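Local coordinates for chromosome partition protein Smc (Pyrococcus yayanosii, PDB 5XEI) that probably serves in chromosome condensation and partitioning as an ATP-hydrolysing, DNA-binding SMC homodimer, at residues Phe93-Asp98 with Leu127-Ala132; Ile84-Glu89 with Val100-Arg105. All coordinates share one frame; numbering follows the deposited sequence.

Both contacts belong to the ABC-type ATPase head, at the end of the molecule where the long coiled coil joins it, and their centres lie about 10 Å apart. Their segments alternate along the chain: 84-89, 93-98, 100-105, then 127-132. Interaction 2 pairs strands 80-87 and 99-106, neighbours in the six-stranded antiparallel sheet. Interaction 1 lays the loop between those strands against helix 123-132. Asn-88, at the strand end, ties the two together by bonding to the loop. Phe-93 of the loop and Leu-130 of the helix both reach the sheet, the latter on Ile-102, which gives loop, helix and sheet a common apolar core, away from the predicted ATP site.

Interaction 1 of 2, residues Phe93-Asp98 with Leu127-Ala132; sequences FPIDED and LDLLSA
With CG anti to its carbonyl carbon (chi1 -75°), the ring of Phe-93 comes up beside the helix, where Leu-129, its CG anti to the backbone N (chi1 161°), reaches out and lies roughly perpendicular to it. The meeting is edge-on: CD1 of Leu-129 lies near the plane of the ring, 3.5 Å from CD1 of Phe-93. One residue on, CD2 of Leu-130 comes to the same rim, 3.6 Å from CE1 of Phe-93, the two side chains staying roughly parallel. The methyl CD1 of Leu-129 has a second neighbour in Pro-94, whose CD lies 3.5 Å from it, the pyrrolidine and the leucine passing antiparallel. Pro-94 is the centre of an inverse gamma turn, closed by a 2.6 Å bond from Ile-95 N to Phe-93 O, and it sits within the loop of the hairpin formed by strands 80-87 and 99-106; helix 123-132 packs against that loop with its last turn. Here Ala-132 points its CB at the proline, 3.7 Å from CG of Pro-94. Ile-95 adds a looser touch, its CG1 being 4.2 Å from CD2 of Leu-129. Beyond the helix contact, Phe-93 also touches Pro-2 and Val-100, and its ring meets that of Phe-86 with the planes at about 60°. An alanine in place of Phe-93 would probably open a gap beside Leu-129 and Leu-130 and leave Phe-86 without this ring-ring contact.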
loop_
_atom_site.group_PDB
_atom_site.type_symbol
_atom_site.label_atom_id
_atom_site.label_comp_id
_atom_site.label_asym_id
_atom_site.label_seq_id
_atom_site.Cartn_x
_atom_site.Cartn_y
_atom_site.Cartn_z
ATOM N N PHE A 93 -15.061 17.354 6.510
ATOM C CA PHE A 93 -13.672 17.651 6.793
ATOM C C PHE A 93 -13.251 16.933 8.070
ATOM O O PHE A 93 -13.928 17.069 9.100
ATOM C CB PHE A 93 -13.467 19.145 6.960
ATOM C CG PHE A 93 -13.495 19.915 5.684
ATOM C CD1 PHE A 93 -12.404 19.904 4.832
ATOM C CD2 PHE A 93 -14.594 20.692 5.356
ATOM C CE1 PHE A 93 -12.417 20.639 3.653
ATOM C CE2 PHE A 93 -14.619 21.430 4.179
ATOM C CZ PHE A 93 -13.524 21.402 3.326
ATOM N N PRO A 94 -12.152 16.159 8.045
ATOM C CA PRO A 94 -11.605 15.609 9.293
ATOM C C PRO A 94 -11.060 16.688 10.213
ATOM O O PRO A 94 -9.849 16.753 10.454
ATOM C CB PRO A 94 -10.490 14.674 8.807
ATOM C CG PRO A 94 -10.147 15.162 7.442
ATOM C CD PRO A 94 -11.459 15.614 6.863
ATOM N N ILE A 95 -11.947 17.546 10.712
ATOM C CA ILE A 95 -11.624 18.603 11.664
ATOM C C ILE A 95 -12.794 18.699 12.621
ATOM O O ILE A 95 -13.953 18.679 12.191
ATOM C CB ILE A 95 -11.398 19.962 10.976
ATOM C CG1 ILE A 95 -10.127 19.959 10.142
ATOM C CG2 ILE A 95 -11.344 21.083 12.008
ATOM C CD1 ILE A 95 -8.913 20.402 10.927
ATOM N N ASP A 96 -12.509 18.810 13.919
ATOM C CA ASP A 96 -13.586 18.866 14.903
ATOM C C ASP A 96 -14.148 20.287 15.020
ATOM O O ASP A 96 -14.236 20.884 16.094
ATOM C CB ASP A 96 -13.116 18.330 16.244
ATOM C CG ASP A 96 -14.235 17.675 16.999
ATOM O OD1 ASP A 96 -14.574 18.162 18.100
ATOM O OD2 ASP A 96 -14.806 16.698 16.454
ATOM N N GLU A 97 -14.562 20.806 13.868
ATOM C CA GLU A 97 -15.168 22.119 13.752
ATOM C C GLU A 97 -16.282 22.048 12.713
ATOM O O GLU A 97 -16.229 21.242 11.779
ATOM C CB GLU A 97 -14.120 23.171 13.362
ATOM C CG GLU A 97 -13.030 23.413 14.412
ATOM C CD GLU A 97 -13.516 24.208 15.619
ATOM O OE1 GLU A 97 -14.027 23.598 16.580
ATOM O OE2 GLU A 97 -13.391 25.452 15.605
ATOM N N ASP A 98 -17.311 22.879 12.912
ATOM C CA ASP A 98 -18.374 23.035 11.926
ATOM C C ASP A 98 -18.095 24.122 10.917
ATOM O O ASP A 98 -18.846 24.247 9.942
ATOM C CB ASP A 98 -19.714 23.402 12.560
ATOM C CG ASP A 98 -20.172 22.416 13.581
ATOM O OD1 ASP A 98 -19.634 21.293 13.571
ATOM O OD2 ASP A 98 -21.116 22.762 14.337
ATOM N N LEU A 127 -4.195 20.687 0.777
ATOM C CA LEU A 127 -4.584 19.802 -0.316
ATOM C C LEU A 127 -5.086 18.465 0.215
ATOM O O LEU A 127 -6.134 17.965 -0.210
ATOM C CB LEU A 127 -3.402 19.596 -1.259
ATOM C CG LEU A 127 -2.938 20.793 -2.085
ATOM C CD1 LEU A 127 -1.666 20.448 -2.807
ATOM C CD2 LEU A 127 -3.996 21.270 -3.092
ATOM N N ASP A 128 -4.344 17.867 1.152
ATOM C CA ASP A 128 -4.681 16.529 1.619
ATOM C C ASP A 128 -6.015 16.524 2.346
ATOM O O ASP A 128 -6.769 15.549 2.252
ATOM C CB ASP A 128 -3.535 15.977 2.491
ATOM C CG ASP A 128 -3.506 16.561 3.913
ATOM O OD1 ASP A 128 -2.515 16.297 4.631
ATOM O OD2 ASP A 128 -4.459 17.250 4.345
ATOM N N LEU A 129 -6.330 17.615 3.054
ATOM C CA LEU A 129 -7.614 17.741 3.735
ATOM C C LEU A 129 -8.751 18.026 2.741
ATOM O O LEU A 129 -9.852 17.459 2.855
ATOM C CB LEU A 129 -7.506 18.828 4.814
ATOM C CG LEU A 129 -8.760 19.481 5.397
ATOM C CD1 LEU A 129 -9.498 18.441 6.157
ATOM C CD2 LEU A 129 -8.462 20.621 6.351
ATOM N N LEU A 130 -8.508 18.872 1.738
ATOM C CA LEU A 130 -9.519 19.024 0.702
ATOM C C LEU A 130 -9.799 17.702 0.007
ATOM O O LEU A 130 -10.937 17.461 -0.414
ATOM C CB LEU A 130 -9.100 20.094 -0.299
ATOM C CG LEU A 130 -9.046 21.465 0.377
ATOM C CD1 LEU A 130 -8.497 22.567 -0.518
ATOM C CD2 LEU A 130 -10.412 21.825 0.888
ATOM N N SER A 131 -8.793 16.818 -0.092
ATOM C CA SER A 131 -9.029 15.492 -0.665
ATOM C C SER A 131 -9.844 14.626 0.270
ATOM O O SER A 131 -10.799 13.971 -0.156
ATOM C CB SER A 131 -7.719 14.790 -0.992
ATOM O OG SER A 131 -7.403 14.918 -2.364
ATOM N N ALA A 132 -9.464 14.592 1.548
ATOM C CA ALA A 132 -10.235 13.844 2.532
ATOM C C ALA A 132 -11.706 14.240 2.514
ATOM O O ALA A 132 -12.579 13.390 2.712
ATOM C CB ALA A 132 -9.643 14.046 3.926
#

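Interaction 2 of 2, residues Ile84-Glu89 with Val100-Arg105; sequences IYFNNE and VVIKRR
With CG anti to its carbonyl carbon (chi1 -62°), Tyr-85 lays one ring face against CG1 of Val-101 at a non-hydrogen-bonded pair: the methyl lies 3.6 Å from the centroid and 19° off the normal, a CH-pi contact displaced toward the rim. CG2 of the valine touches CD2 of Tyr-85 at 3.4 Å. Through the sheet, on the face carrying Ile-84, Phe-86, Val-100 and Ile-102, CG2 of Ile-84 packs on CB of Ile-102 at 3.8 Å, and CD1 of Ile-102 reaches CE2 of Phe-86. The register is set by the backbone of this antiparallel beta hairpin, in which Ile-84 with Ile-102 and Phe-86 with Val-100 are hydrogen-bonded pairs. Ile-84 N to Ile-102 O is 2.7 Å, whereas Val-100 N to Phe-86 O is 3.1 Å and more bent, 146° at the hydrogen. Past the strand end, CB of Asn-88 lies 3.7 Å from CG2 of Val-100, and its amide is held by backbone atoms of Phe-93 and Glu-97. Asn-87 OD1 accepts from Glu-89 N in an Asx turn. Farther out, Glu-8 bonds the hydroxyl of Tyr-85 and Lys-6 makes a cation-pi contact with its ring, while Ile-126 of helix 123-132 touches Ile-102.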
loop_
_atom_site.group_PDB
_atom_site.type_symbol
_atom_site.label_atom_id
_atom_site.label_comp_id
_atom_site.label_asym_id
_atom_site.label_seq_id
_atom_site.Cartn_x
_atom_site.Cartn_y
_atom_site.Cartn_z
ATOM N N ILE A 84 -12.159 31.308 2.082
ATOM C CA ILE A 84 -13.353 30.537 1.783
ATOM C C ILE A 84 -13.840 29.872 3.060
ATOM O O ILE A 84 -13.043 29.334 3.837
ATOM C CB ILE A 84 -13.094 29.509 0.663
ATOM C CG1 ILE A 84 -14.375 28.786 0.286
ATOM C CG2 ILE A 84 -12.050 28.508 1.083
ATOM C CD1 ILE A 84 -14.196 28.013 -0.973
ATOM N N TYR A 85 -15.149 29.915 3.280
ATOM C CA TYR A 85 -15.744 29.412 4.512
ATOM C C TYR A 85 -16.676 28.263 4.187
ATOM O O TYR A 85 -17.644 28.448 3.442
ATOM C CB TYR A 85 -16.513 30.509 5.223
ATOM C CG TYR A 85 -15.675 31.677 5.648
ATOM C CD1 TYR A 85 -15.175 32.594 4.720
ATOM C CD2 TYR A 85 -15.409 31.891 6.987
ATOM C CE1 TYR A 85 -14.412 33.690 5.135
ATOM C CE2 TYR A 85 -14.655 32.961 7.402
ATOM C CZ TYR A 85 -14.160 33.855 6.481
ATOM O OH TYR A 85 -13.416 34.902 6.949
ATOM N N PHE A 86 -16.385 27.088 4.748
ATOM C CA PHE A 86 -17.200 25.890 4.578
ATOM C C PHE A 86 -17.965 25.581 5.851
ATOM O O PHE A 86 -17.430 25.705 6.960
ATOM C CB PHE A 86 -16.358 24.674 4.241
ATOM C CG PHE A 86 -15.664 24.762 2.939
ATOM C CD1 PHE A 86 -16.291 24.360 1.786
ATOM C CD2 PHE A 86 -14.364 25.210 2.870
ATOM C CE1 PHE A 86 -15.632 24.424 0.574
ATOM C CE2 PHE A 86 -13.705 25.276 1.667
ATOM C CZ PHE A 86 -14.338 24.884 0.517
ATOM N N ASN A 87 -19.212 25.154 5.684
ATOM C CA ASN A 87 -19.989 24.629 6.792
ATOM C C ASN A 87 -19.677 23.148 6.925
ATOM O O ASN A 87 -19.917 22.375 5.990
ATOM C CB ASN A 87 -21.483 24.846 6.577
ATOM C CG ASN A 87 -22.304 24.331 7.729
ATOM O OD1 ASN A 87 -22.503 23.127 7.865
ATOM N ND2 ASN A 87 -22.769 25.237 8.582
ATOM N N ASN A 88 -19.149 22.757 8.084
ATOM C CA ASN A 88 -18.697 21.394 8.324
ATOM C C ASN A 88 -19.522 20.689 9.395
ATOM O O ASN A 88 -19.039 19.734 10.011
ATOM C CB ASN A 88 -17.222 21.392 8.717
ATOM C CG ASN A 88 -16.579 20.073 8.464
ATOM O OD1 ASN A 88 -16.927 19.396 7.507
ATOM N ND2 ASN A 88 -15.653 19.680 9.322
ATOM N N GLU A 89 -20.758 21.145 9.639
ATOM C CA GLU A 89 -21.619 20.514 10.640
ATOM C C GLU A 89 -21.862 19.045 10.351
ATOM O O GLU A 89 -22.421 18.350 11.204
ATOM C CB GLU A 89 -22.979 21.221 10.726
ATOM C CG GLU A 89 -22.964 22.604 11.387
ATOM C CD GLU A 89 -24.305 23.356 11.249
ATOM O OE1 GLU A 89 -25.337 22.715 10.927
ATOM O OE2 GLU A 89 -24.319 24.597 11.458
ATOM N N VAL A 100 -14.875 25.234 8.690
ATOM C CA VAL A 100 -13.513 25.143 8.190
ATOM C C VAL A 100 -13.280 26.358 7.303
ATOM O O VAL A 100 -13.999 26.557 6.317
ATOM C CB VAL A 100 -13.279 23.843 7.413
ATOM C CG1 VAL A 100 -11.809 23.677 7.121
ATOM C CG2 VAL A 100 -13.838 22.663 8.188
ATOM N N VAL A 101 -12.283 27.165 7.644
ATOM C CA VAL A 101 -11.990 28.397 6.922
ATOM C C VAL A 101 -10.586 28.308 6.355
ATOM O O VAL A 101 -9.623 28.103 7.105
ATOM C CB VAL A 101 -12.112 29.631 7.823
ATOM C CG1 VAL A 101 -11.930 30.888 6.977
ATOM C CG2 VAL A 101 -13.444 29.607 8.562
ATOM N N ILE A 102 -10.472 28.495 5.043
ATOM C CA ILE A 102 -9.203 28.439 4.329
ATOM C C ILE A 102 -8.963 29.800 3.698
ATOM O O ILE A 102 -9.811 30.303 2.948
ATOM C CB ILE A 102 -9.199 27.329 3.269
ATOM C CG1 ILE A 102 -9.497 25.982 3.936
ATOM C CG2 ILE A 102 -7.868 27.296 2.565
ATOM C CD1 ILE A 102 -9.760 24.848 2.969
ATOM N N LYS A 103 -7.829 30.404 4.019
ATOM C CA LYS A 103 -7.418 31.663 3.426
ATOM C C LYS A 103 -6.080 31.459 2.729
ATOM O O LYS A 103 -5.191 30.778 3.254
ATOM C CB LYS A 103 -7.315 32.777 4.480
ATOM C CG LYS A 103 -6.728 34.081 3.919
ATOM C CD LYS A 103 -6.506 35.174 4.983
ATOM C CE LYS A 103 -7.801 35.911 5.320
ATOM N NZ LYS A 103 -7.614 36.877 6.441
ATOM N N ARG A 104 -5.957 32.011 1.524
ATOM C CA ARG A 104 -4.720 31.978 0.762
ATOM C C ARG A 104 -4.377 33.382 0.295
ATOM O O ARG A 104 -5.267 34.176 -0.043
ATOM C CB ARG A 104 -4.817 31.060 -0.440
ATOM C CG ARG A 104 -3.579 31.085 -1.320
ATOM C CD ARG A 104 -3.769 30.216 -2.535
ATOM N NE ARG A 104 -2.568 30.156 -3.351
ATOM C CZ ARG A 104 -2.513 29.647 -4.577
ATOM N NH1 ARG A 104 -3.605 29.159 -5.158
ATOM N NH2 ARG A 104 -1.358 29.630 -5.231
ATOM N N ARG A 105 -3.085 33.688 0.275
ATOM C CA ARG A 105 -2.640 35.022 -0.079
ATOM C C ARG A 105 -1.383 34.920 -0.915
ATOM O O ARG A 105 -0.480 34.142 -0.597
ATOM C CB ARG A 105 -2.380 35.853 1.170
ATOM C CG ARG A 105 -1.746 37.190 0.903
ATOM C CD ARG A 105 -1.363 37.833 2.211
ATOM N NE ARG A 105 -2.534 38.151 3.006
ATOM C CZ ARG A 105 -2.476 38.659 4.227
ATOM N NH1 ARG A 105 -3.595 38.933 4.881
ATOM N NH2 ARG A 105 -1.296 38.882 4.796
#